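PDB 4D53: BB0689 from Borrelia burgdorferi, which is of unknown molecular function but is an outer surface lipoprotein built on the CAP domain. Local coordinates for residues S18-L23 / E103-T108; Q66-H69 / S74-L77; N93-S98 / F127-G132. All coordinates share one frame; numbering follows the deposited sequence.

Contact 1: S18-L23 / E103-T108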
loop_
_atom_site.group_PDB
_atom_site.type_symbol
_atom_site.label_atom_id
_atom_site.label_comp_id
_atom_site.label_asym_id
_atom_site.label_seq_id
_atom_site.Cartn_x
_atom_site.Cartn_y
_atom_site.Cartn_z
ATOM N N SER A 18 6.849 -4.805 8.886
ATOM C CA SER A 18 8.140 -5.255 9.468
ATOM C C SER A 18 9.218 -5.647 8.450
ATOM O O SER A 18 10.382 -5.236 8.560
ATOM C CB SER A 18 7.845 -6.409 10.444
ATOM O OG SER A 18 9.073 -6.807 11.002
ATOM N N GLU A 19 8.808 -6.366 7.402
ATOM C CA GLU A 19 9.672 -6.667 6.269
ATOM C C GLU A 19 10.133 -5.434 5.525
ATOM O O GLU A 19 11.356 -5.293 5.263
ATOM C CB GLU A 19 8.960 -7.634 5.315
ATOM C CG GLU A 19 9.981 -8.261 4.430
ATOM C CD GLU A 19 9.390 -9.323 3.462
ATOM O OE1 GLU A 19 8.158 -9.409 3.272
ATOM O OE2 GLU A 19 10.198 -10.085 2.951
ATOM N N ILE A 20 9.238 -4.481 5.251
ATOM C CA ILE A 20 9.632 -3.283 4.560
ATOM C C ILE A 20 10.600 -2.487 5.485
ATOM O O ILE A 20 11.596 -1.892 5.000
ATOM C CB ILE A 20 8.394 -2.494 4.122
ATOM C CG1 ILE A 20 7.648 -3.278 3.047
ATOM C CG2 ILE A 20 8.726 -1.039 3.714
ATOM C CD1 ILE A 20 6.300 -2.661 2.718
ATOM N N ALA A 21 10.246 -2.393 6.752
ATOM C CA ALA A 21 11.111 -1.670 7.721
ATOM C C ALA A 21 12.519 -2.238 7.770
ATOM O O ALA A 21 13.492 -1.442 7.784
ATOM C CB ALA A 21 10.518 -1.641 9.150
ATOM N N GLU A 22 12.633 -3.541 7.754
ATOM C CA GLU A 22 13.962 -4.193 7.784
ATOM C C GLU A 22 14.774 -3.954 6.522
ATOM O O GLU A 22 15.978 -3.681 6.577
ATOM C CB GLU A 22 13.832 -5.681 8.088
ATOM C CG GLU A 22 15.111 -6.241 8.671
ATOM C CD GLU A 22 15.552 -5.509 9.951
ATOM O OE1 GLU A 22 15.062 -5.871 11.027
ATOM O OE2 GLU A 22 16.375 -4.571 9.881
ATOM N N LEU A 23 14.128 -4.060 5.376
ATOM C CA LEU A 23 14.730 -3.659 4.117
ATOM C C LEU A 23 15.227 -2.240 4.156
ATOM O O LEU A 23 16.410 -1.972 3.811
ATOM C CB LEU A 23 13.790 -3.867 2.910
ATOM C CG LEU A 23 14.157 -3.164 1.593
ATOM C CD1 LEU A 23 15.296 -3.955 0.951
ATOM C CD2 LEU A 23 12.931 -3.199 0.692
ATOM N N GLU A 103 11.526 1.627 -6.522
ATOM C CA GLU A 103 11.737 3.073 -6.260
ATOM C C GLU A 103 10.880 3.518 -5.085
ATOM O O GLU A 103 11.351 4.233 -4.189
ATOM C CB GLU A 103 11.379 3.889 -7.478
ATOM C CG GLU A 103 11.935 5.282 -7.504
ATOM C CD GLU A 103 11.195 6.270 -6.651
ATOM O OE1 GLU A 103 9.962 6.055 -6.383
ATOM O OE2 GLU A 103 11.865 7.262 -6.209
ATOM N N ALA A 104 9.614 3.084 -5.061
ATOM C CA ALA A 104 8.753 3.391 -3.921
ATOM C C ALA A 104 9.200 2.780 -2.648
ATOM O O ALA A 104 9.235 3.469 -1.584
ATOM C CB ALA A 104 7.291 3.013 -4.280
ATOM N N LEU A 105 9.543 1.486 -2.647
ATOM C CA LEU A 105 9.956 0.835 -1.418
ATOM C C LEU A 105 11.191 1.448 -0.781
ATOM O O LEU A 105 11.319 1.451 0.442
ATOM C CB LEU A 105 10.269 -0.624 -1.648
ATOM C CG LEU A 105 9.152 -1.590 -1.951
ATOM C CD1 LEU A 105 9.717 -2.998 -2.285
ATOM C CD2 LEU A 105 8.254 -1.691 -0.711
ATOM N N ILE A 106 12.097 1.945 -1.585
ATOM C CA ILE A 106 13.337 2.503 -1.032
ATOM C C ILE A 106 13.386 4.066 -1.117
ATOM O O ILE A 106 14.481 4.633 -1.078
ATOM C CB ILE A 106 14.606 1.846 -1.701
ATOM C CG1 ILE A 106 14.715 2.211 -3.165
ATOM C CG2 ILE A 106 14.594 0.371 -1.437
ATOM C CD1 ILE A 106 16.090 1.853 -3.782
ATOM N N ASN A 107 12.241 4.713 -1.270
ATOM C CA ASN A 107 12.170 6.169 -1.381
ATOM C C ASN A 107 12.644 6.888 -0.082
ATOM O O ASN A 107 12.493 6.377 1.022
ATOM C CB ASN A 107 10.834 6.636 -1.858
ATOM C CG ASN A 107 9.833 6.802 -0.757
ATOM O OD1 ASN A 107 9.084 5.881 -0.336
ATOM N ND2 ASN A 107 9.908 7.979 -0.166
ATOM N N THR A 108 13.201 8.081 -0.273
ATOM C CA THR A 108 13.598 8.960 0.859
ATOM C C THR A 108 12.748 10.176 0.943
ATOM O O THR A 108 13.055 11.061 1.730
ATOM C CB THR A 108 15.061 9.490 0.692
ATOM O OG1 THR A 108 15.202 10.189 -0.545
ATOM C CG2 THR A 108 15.961 8.424 0.786
#

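Contact 2: Q66-H69 / S74-L77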
loop_
_atom_site.group_PDB
_atom_site.type_symbol
_atom_site.label_atom_id
_atom_site.label_comp_id
_atom_site.label_asym_id
_atom_site.label_seq_id
_atom_site.Cartn_x
_atom_site.Cartn_y
_atom_site.Cartn_z
ATOM N N GLN A 66 -5.105 12.388 -4.882
ATOM C CA GLN A 66 -6.479 12.815 -4.756
ATOM C C GLN A 66 -7.227 11.949 -3.781
ATOM O O GLN A 66 -8.027 12.425 -3.004
ATOM C CB GLN A 66 -7.044 12.715 -6.160
ATOM C CG GLN A 66 -8.421 13.149 -6.505
ATOM C CD GLN A 66 -8.594 13.202 -8.047
ATOM O OE1 GLN A 66 -7.608 13.325 -8.829
ATOM N NE2 GLN A 66 -9.856 13.107 -8.489
ATOM N N ARG A 67 -6.969 10.629 -3.784
ATOM C CA ARG A 67 -7.633 9.757 -2.862
ATOM C C ARG A 67 -7.211 10.079 -1.418
ATOM O O ARG A 67 -8.009 9.986 -0.515
ATOM C CB ARG A 67 -7.335 8.274 -3.169
ATOM C CG ARG A 67 -8.103 7.840 -4.389
ATOM C CD ARG A 67 -8.086 6.364 -4.671
ATOM N NE ARG A 67 -6.763 5.876 -4.969
ATOM C CZ ARG A 67 -6.202 5.874 -6.192
ATOM N NH1 ARG A 67 -6.806 6.362 -7.257
ATOM N NH2 ARG A 67 -4.986 5.403 -6.367
ATOM N N ILE A 68 -5.944 10.396 -1.210
ATOM C CA ILE A 68 -5.491 10.760 0.130
ATOM C C ILE A 68 -6.065 12.161 0.517
ATOM O O ILE A 68 -6.500 12.341 1.656
ATOM C CB ILE A 68 -3.963 10.790 0.247
ATOM C CG1 ILE A 68 -3.404 9.355 0.020
ATOM C CG2 ILE A 68 -3.566 11.288 1.654
ATOM C CD1 ILE A 68 -1.942 9.293 -0.308
ATOM N N HIS A 69 -6.083 13.085 -0.431
ATOM C CA HIS A 69 -6.610 14.448 -0.143
ATOM C C HIS A 69 -8.073 14.484 0.196
ATOM O O HIS A 69 -8.547 15.449 0.755
ATOM C CB HIS A 69 -6.362 15.407 -1.256
ATOM C CG HIS A 69 -4.980 15.914 -1.287
ATOM N ND1 HIS A 69 -4.495 16.683 -2.319
ATOM C CD2 HIS A 69 -3.947 15.713 -0.440
ATOM C CE1 HIS A 69 -3.227 16.964 -2.090
ATOM N NE2 HIS A 69 -2.869 16.378 -0.961
ATOM N N SER A 74 -3.095 17.830 3.760
ATOM C CA SER A 74 -1.734 18.223 4.127
ATOM C C SER A 74 -0.613 17.384 3.485
ATOM O O SER A 74 0.527 17.834 3.410
ATOM C CB SER A 74 -1.561 18.273 5.647
ATOM O OG SER A 74 -1.792 17.014 6.266
ATOM N N PHE A 75 -0.929 16.190 2.971
ATOM C CA PHE A 75 0.047 15.406 2.210
ATOM C C PHE A 75 0.394 16.114 0.916
ATOM O O PHE A 75 -0.440 16.420 0.117
ATOM C CB PHE A 75 -0.474 13.977 1.913
ATOM C CG PHE A 75 -0.505 13.066 3.105
ATOM C CD1 PHE A 75 0.613 12.350 3.453
ATOM C CD2 PHE A 75 -1.654 12.901 3.849
ATOM C CE1 PHE A 75 0.615 11.515 4.548
ATOM C CE2 PHE A 75 -1.693 12.041 4.940
ATOM C CZ PHE A 75 -0.563 11.323 5.271
ATOM N N ASN A 76 1.660 16.387 0.721
ATOM C CA ASN A 76 2.087 17.073 -0.480
ATOM C C ASN A 76 2.983 16.199 -1.293
ATOM O O ASN A 76 3.426 16.608 -2.346
ATOM C CB ASN A 76 2.803 18.401 -0.147
ATOM C CG ASN A 76 4.038 18.211 0.726
ATOM O OD1 ASN A 76 4.190 17.217 1.416
ATOM N ND2 ASN A 76 4.912 19.191 0.713
ATOM N N LEU A 77 3.238 14.981 -0.842
ATOM C CA LEU A 77 3.989 14.067 -1.689
ATOM C C LEU A 77 3.522 12.675 -1.362
ATOM O O LEU A 77 3.463 12.356 -0.190
ATOM C CB LEU A 77 5.433 14.149 -1.354
ATOM C CG LEU A 77 6.306 13.779 -2.534
ATOM C CD1 LEU A 77 7.541 14.710 -2.475
ATOM C CD2 LEU A 77 6.585 12.281 -2.469
#

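Contact 3: N93-S98 / F127-G132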
loop_
_atom_site.group_PDB
_atom_site.type_symbol
_atom_site.label_atom_id
_atom_site.label_comp_id
_atom_site.label_asym_id
_atom_site.label_seq_id
_atom_site.Cartn_x
_atom_site.Cartn_y
_atom_site.Cartn_z
ATOM N N ASN A 93 9.638 -9.143 -2.685
ATOM C CA ASN A 93 10.504 -9.461 -3.801
ATOM C C ASN A 93 9.855 -9.231 -5.138
ATOM O O ASN A 93 10.547 -8.769 -6.075
ATOM C CB ASN A 93 11.074 -10.867 -3.703
ATOM C CG ASN A 93 12.207 -10.943 -2.671
ATOM O OD1 ASN A 93 12.889 -9.968 -2.422
ATOM N ND2 ASN A 93 12.416 -12.091 -2.117
ATOM N N ALA A 94 8.535 -9.476 -5.235
ATOM C CA ALA A 94 7.877 -9.163 -6.485
ATOM C C ALA A 94 7.916 -7.630 -6.819
ATOM O O ALA A 94 8.141 -7.185 -8.002
ATOM C CB ALA A 94 6.443 -9.685 -6.441
ATOM N N TRP A 95 7.770 -6.776 -5.787
ATOM C CA TRP A 95 7.900 -5.369 -6.001
ATOM C C TRP A 95 9.385 -4.940 -6.292
ATOM O O TRP A 95 9.614 -4.096 -7.140
ATOM C CB TRP A 95 7.404 -4.565 -4.714
ATOM C CG TRP A 95 5.913 -4.518 -4.607
ATOM C CD1 TRP A 95 5.040 -4.350 -5.607
ATOM C CD2 TRP A 95 5.147 -4.495 -3.402
ATOM N NE1 TRP A 95 3.761 -4.251 -5.112
ATOM C CE2 TRP A 95 3.794 -4.432 -3.772
ATOM C CE3 TRP A 95 5.483 -4.654 -2.051
ATOM C CZ2 TRP A 95 2.773 -4.330 -2.839
ATOM C CZ3 TRP A 95 4.458 -4.644 -1.106
ATOM C CH2 TRP A 95 3.147 -4.454 -1.501
ATOM N N LEU A 96 10.348 -5.572 -5.637
ATOM C CA LEU A 96 11.746 -5.281 -5.941
ATOM C C LEU A 96 12.120 -5.564 -7.419
ATOM O O LEU A 96 12.967 -4.863 -7.962
ATOM C CB LEU A 96 12.713 -5.966 -4.994
ATOM C CG LEU A 96 12.750 -5.476 -3.548
ATOM C CD1 LEU A 96 13.597 -6.436 -2.748
ATOM C CD2 LEU A 96 13.281 -4.070 -3.462
ATOM N N ASN A 97 11.462 -6.533 -8.052
ATOM C CA ASN A 97 11.704 -6.899 -9.452
ATOM C C ASN A 97 11.122 -5.902 -10.455
ATOM O O ASN A 97 11.386 -6.031 -11.640
ATOM C CB ASN A 97 11.197 -8.373 -9.618
ATOM C CG ASN A 97 11.294 -8.917 -11.043
ATOM O OD1 ASN A 97 12.374 -8.902 -11.656
ATOM N ND2 ASN A 97 10.097 -9.335 -11.616
ATOM N N SER A 98 10.328 -4.930 -9.977
ATOM C CA SER A 98 9.767 -3.880 -10.824
ATOM C C SER A 98 10.506 -2.607 -10.529
ATOM O O SER A 98 10.413 -2.093 -9.391
ATOM C CB SER A 98 8.269 -3.696 -10.529
ATOM O OG SER A 98 7.760 -2.651 -11.332
ATOM N N PHE A 127 -2.933 -6.341 -2.141
ATOM C CA PHE A 127 -2.164 -5.282 -1.441
ATOM C C PHE A 127 -2.277 -3.929 -2.076
ATOM O O PHE A 127 -2.110 -3.743 -3.337
ATOM C CB PHE A 127 -0.690 -5.683 -1.360
ATOM C CG PHE A 127 -0.442 -6.916 -0.537
ATOM C CD1 PHE A 127 -0.339 -6.837 0.841
ATOM C CD2 PHE A 127 -0.313 -8.153 -1.143
ATOM C CE1 PHE A 127 -0.113 -7.970 1.599
ATOM C CE2 PHE A 127 -0.085 -9.289 -0.390
ATOM C CZ PHE A 127 0.015 -9.199 0.983
ATOM N N VAL A 128 -2.615 -3.002 -1.141
ATOM C CA VAL A 128 -2.422 -1.582 -1.453
ATOM C C VAL A 128 -1.504 -0.964 -0.410
ATOM O O VAL A 128 -1.873 -0.965 0.797
ATOM C CB VAL A 128 -3.744 -0.776 -1.531
ATOM C CG1 VAL A 128 -3.506 0.727 -1.770
ATOM C CG2 VAL A 128 -4.741 -1.365 -2.562
ATOM N N VAL A 129 -0.371 -0.372 -0.839
ATOM C CA VAL A 129 0.566 0.269 0.128
ATOM C C VAL A 129 0.847 1.672 -0.313
ATOM O O VAL A 129 1.213 1.906 -1.442
ATOM C CB VAL A 129 1.820 -0.565 0.428
ATOM C CG1 VAL A 129 2.747 0.152 1.433
ATOM C CG2 VAL A 129 1.474 -1.993 0.820
ATOM N N LEU A 130 0.598 2.640 0.571
ATOM C CA LEU A 130 0.771 4.037 0.325
ATOM C C LEU A 130 1.919 4.605 1.194
ATOM O O LEU A 130 2.105 4.178 2.322
ATOM C CB LEU A 130 -0.500 4.811 0.717
ATOM C CG LEU A 130 -1.814 4.360 0.007
ATOM C CD1 LEU A 130 -3.118 5.090 0.472
ATOM C CD2 LEU A 130 -1.659 4.574 -1.478
ATOM N N PHE A 131 2.589 5.576 0.608
ATOM C CA PHE A 131 3.669 6.308 1.226
ATOM C C PHE A 131 3.346 7.782 1.101
ATOM O O PHE A 131 2.793 8.264 0.063
ATOM C CB PHE A 131 5.030 6.049 0.532
ATOM C CG PHE A 131 5.443 4.608 0.467
ATOM C CD1 PHE A 131 4.895 3.774 -0.478
ATOM C CD2 PHE A 131 6.368 4.095 1.323
ATOM C CE1 PHE A 131 5.223 2.438 -0.506
ATOM C CE2 PHE A 131 6.757 2.785 1.278
ATOM C CZ PHE A 131 6.155 1.916 0.375
ATOM N N GLY A 132 3.684 8.556 2.161
ATOM C CA GLY A 132 3.356 9.967 2.114
ATOM C C GLY A 132 4.218 10.878 3.012
ATOM O O GLY A 132 4.837 10.425 3.945
#

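Contact 1: S18-L23 / E103-T108
Between Ile20 and Leu23 on one side and Leu105 and Ile106 on the other there is no ring, amide or guanidinium group with a face or an edge to offer: all the touching groups are branched aliphatic chains. They join helix 10-26 to the end of helix 99-105 on one flank of the central sheet, part of the alpha-beta-alpha sandwich of the CAP fold. The nearest approach of CA atoms is 7.3 Å, between CA of Ile20 and CA of Leu105, and 163 Å² is buried in all. Leu105 points at helix 10-26, and its two methyls divide the work. CD1 goes to Trp95 and Leu96 of helix 91-96, whereas CD2 meets the long branch of Ile20, 4.1 Å from both CG1 and CD1 of that residue. The two side chains cross at about a right angle. In Ile20 CG1 is anti to the carbonyl carbon (chi1 -68°), which sends this branch to Leu105 and turns CG2 anti to the backbone N. Ile106 is the first residue to leave helical geometry, and its far end leads away from helix 10-26 while its side chain also touches Leu27 and Leu29. Just beyond Leu23, the guanidinium of Arg24 adds a polar tie by hydrogen bonding to the carbonyl oxygens of Leu105 and Asn107, bridging the turn where the helix stops. Leu23 itself approaches with one methyl, CD2, which stands 4.4 Å from CB of Leu105 and 4.5 Å from CG2 of Ile106; those two carbons are 4.4 Å from each other, so the three form a nearly equilateral triangle.

Contact 2: Q66-H69 / S74-L77
A nearly straight hydrogen bond from an imidazole to a strand carbonyl sets this contact apart: His69 NE2 donates to Phe75 O at 2.7 Å, with an angle of 178° at the hydrogen. The acceptor lies in the plane of the ring, at its edge, and the donor lies in the carbonyl plane, with a C=O...N angle of 155°. CD2 and CE1 of His69 are each 3.6 Å from Phe75 O, so the oxygen sits symmetrically before NE2. As donor, NE2 must carry a proton, and the bond limits rotation of the imidazole. The bond of His69 from CA to CB does not aim at the strand; placing CG anti to the carbonyl carbon (chi1 -78°) carries the ring across to it. Beside this polar link is a tight apolar one. CG2 of Ile68 comes obliquely to the ring of Phe75, 3.3 Å from CD2 and 3.8 Å from CG, a short approach for carbon atoms, and the two side chains cross at about a right angle. Both are buried, and both also lean on Leu38 of helix 36-52, so three parts of the chain share one apolar cluster. Next to Ile68 in the helix, Arg67 forms a salt bridge with Glu80. Immediately after Phe75, Asn76 and Leu77 both face Lys133 of the neighbouring strand, which is a classic beta bulge. The whole is a compact helix-loop-strand connection, in which His69, near the end of helix 64-69, is hydrogen-bonded to the start of edge strand 75-84 in the CAP-domain sandwich.

Contact 3: N93-S98 / F127-G132
Apolar packing accounts for every direct touch here, and it is made by the six-membered ring of Trp95 against Phe127 and Val129. The indole covers most of the distance, since CA of Trp95 and CA of Phe127 are 11.0 Å apart. With CG anti to the carbonyl carbon (chi1 -76°), Trp95 extends toward the strand and brings CH2 to 3.8 Å from CG2 of Val129. CZ2 and CH2 each lie 4.0 Å from CB of Phe127. These carbons approach the indole obliquely. Phe127 takes part through its CB, while the end of its side chain leads away, the two side chains crossing at about a right angle. Polar anchoring comes from outside the pair: Trp95 NE1 is hydrogen-bonded to the carbonyl oxygen of Leu82, which satisfies the buried N-H and restrains the indole. A further aromatic interaction, edge-to-face, joins Trp95 to His101. Phe127 and Val129 point to this side of the sheet, whereas Val128 between them points away and packs on Ala42 and Ala46 of helix 36-52. Strand 125-134 thus lies between helix 91-96 and helix 36-52, flanked within the sheet by strands 75-84 and 112-119.

Overall arrangement
Helix 10-26 opens contact 1 near the N terminus, and its partner comes only some 80 residues later. Inside that long loop the chain runs through helix 36-52 to contact 2, which closes a short loop between helix 64-69 and strand 75-84 and is fully nested. Helix 91-96 then opens contact 3 before 103-108 closes contact 1, so contacts 1 and 3 cross; strand 125-134 closes contact 3 last. Contacts 1 and 3 have centres about 9 Å apart and share a core on one flank of the sheet. Contact 2 lies about 18 Å from contact 3 between centres, yet meets it through neighbouring strands, where Phe75 packs on Gly132.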